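Side-chain contact in 16S rRNA processing protein (Pseudomonas aeruginosa, PDB 2F1L), which probably acts as an accessory factor in the late assembly of the 30S ribosomal subunit and is needed for efficient processing of 16S rRNA: residues H136-E139 with D144-V147. Residues are numbered along the deposited sequence; the frame is centred on the assembly and turned at random.
Sequences HLLE and DVMV
H136 sets CG between its backbone N and carbonyl carbon (chi1 62°), and V147 places CG2 anti to its own carbonyl carbon, beside the backbone N. The two residues are a hydrogen-bonded pair of an antiparallel beta hairpin in the RimM PRC-barrel domain, and these torsions bring ring and methyl together. V147 CG2 sits over one face of the imidazole, offset toward the rim and nearest NE2, 4.0 Å from the ring centroid of H136, in a CH-pi contact. The same methyl lies 3.9 Å from L138 CG, so it bridges the ring and the leucine. V145 flanks L138 on this face and also packs on L161 of strand 160-163. L137 and M146, the non-hydrogen-bonded pair, start out on the other face; the selenomethionine chain of M146 then leads away. There L137 CD2 meets M146 CG at 4.0 Å, while W115 and L118 of helix 115-118 pack on L137. E139 turns its carboxylate to a salt bridge with R102 of the second subunit. V147 N donates a backbone hydrogen bond to H136 O (2.8 Å). L138 and V145 exchange a reciprocal pair: L138 N donates to V145 O at 2.7 Å, and V145 N donates to L138 O at 3.0 Å.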
loop_
_atom_site.group_PDB
_atom_site.type_symbol
_atom_site.label_atom_id
_atom_site.label_comp_id
_atom_site.label_asym_id
_atom_site.label_seq_id
_atom_site.Cartn_x
_atom_site.Cartn_y
_atom_site.Cartn_z
ATOM N N HIS A 136 3.198 -10.860 -14.783
ATOM C CA HIS A 136 3.703 -11.690 -13.682
ATOM C C HIS A 136 3.854 -10.832 -12.443
ATOM O O HIS A 136 3.538 -9.634 -12.477
ATOM C CB HIS A 136 5.009 -12.438 -14.010
ATOM C CG HIS A 136 6.183 -11.554 -14.308
ATOM N ND1 HIS A 136 6.359 -10.934 -15.530
ATOM C CD2 HIS A 136 7.288 -11.253 -13.572
ATOM C CE1 HIS A 136 7.505 -10.262 -15.526
ATOM N NE2 HIS A 136 8.086 -10.431 -14.345
ATOM N N LEU A 137 4.242 -11.480 -11.349
ATOM C CA LEU A 137 4.343 -10.862 -10.037
ATOM C C LEU A 137 5.767 -10.942 -9.568
ATOM O O LEU A 137 6.501 -11.807 -10.002
ATOM C CB LEU A 137 3.404 -11.520 -9.023
ATOM C CG LEU A 137 2.042 -10.824 -9.129
ATOM C CD1 LEU A 137 1.230 -11.502 -10.169
ATOM C CD2 LEU A 137 1.291 -10.806 -7.838
ATOM N N LEU A 138 6.161 -10.012 -8.715
ATOM C CA LEU A 138 7.511 -10.000 -8.165
ATOM C C LEU A 138 7.457 -10.071 -6.662
ATOM O O LEU A 138 6.633 -9.447 -6.033
ATOM C CB LEU A 138 8.268 -8.727 -8.540
ATOM C CG LEU A 138 8.460 -8.381 -10.014
ATOM C CD1 LEU A 138 9.193 -7.037 -10.108
ATOM C CD2 LEU A 138 9.214 -9.433 -10.814
ATOM N N GLU A 139 8.361 -10.838 -6.096
ATOM C CA GLU A 139 8.569 -10.857 -4.674
ATOM C C GLU A 139 9.610 -9.752 -4.419
ATOM O O GLU A 139 10.601 -9.654 -5.134
ATOM C CB GLU A 139 9.028 -12.264 -4.321
ATOM C CG GLU A 139 9.073 -12.659 -2.850
ATOM C CD GLU A 139 9.803 -13.986 -2.678
ATOM O OE1 GLU A 139 9.614 -14.862 -3.555
ATOM O OE2 GLU A 139 10.588 -14.134 -1.712
ATOM N N ASP A 144 4.201 -7.759 -2.636
ATOM C CA ASP A 144 4.406 -8.203 -4.002
ATOM C C ASP A 144 4.057 -7.110 -5.009
ATOM O O ASP A 144 3.186 -6.276 -4.764
ATOM C CB ASP A 144 3.549 -9.423 -4.266
ATOM C CG ASP A 144 3.970 -10.613 -3.447
ATOM O OD1 ASP A 144 5.187 -10.754 -3.210
ATOM O OD2 ASP A 144 3.090 -11.418 -3.053
ATOM N N VAL A 145 4.728 -7.118 -6.145
ATOM C CA VAL A 145 4.470 -6.142 -7.188
ATOM C C VAL A 145 3.929 -6.855 -8.385
ATOM O O VAL A 145 4.370 -7.952 -8.708
ATOM C CB VAL A 145 5.764 -5.410 -7.564
ATOM C CG1 VAL A 145 5.596 -4.653 -8.858
ATOM C CG2 VAL A 145 6.182 -4.456 -6.407
HETATM N N MSE A 146 2.976 -6.232 -9.056
HETATM C CA MSE A 146 2.399 -6.756 -10.287
HETATM C C MSE A 146 3.005 -6.043 -11.456
HETATM O O MSE A 146 2.963 -4.829 -11.535
HETATM C CB MSE A 146 0.914 -6.521 -10.304
HETATM C CG MSE A 146 0.208 -7.227 -9.204
HETATM SE SE MSE A 146 -1.642 -6.510 -8.906
HETATM C CE MSE A 146 -1.350 -4.619 -8.449
ATOM N N VAL A 147 3.577 -6.811 -12.372
ATOM C CA VAL A 147 4.116 -6.262 -13.610
ATOM C C VAL A 147 2.968 -6.238 -14.602
ATOM O O VAL A 147 2.479 -7.294 -15.020
ATOM C CB VAL A 147 5.323 -7.104 -14.170
ATOM C CG1 VAL A 147 5.930 -6.443 -15.391
ATOM C CG2 VAL A 147 6.388 -7.246 -13.135
#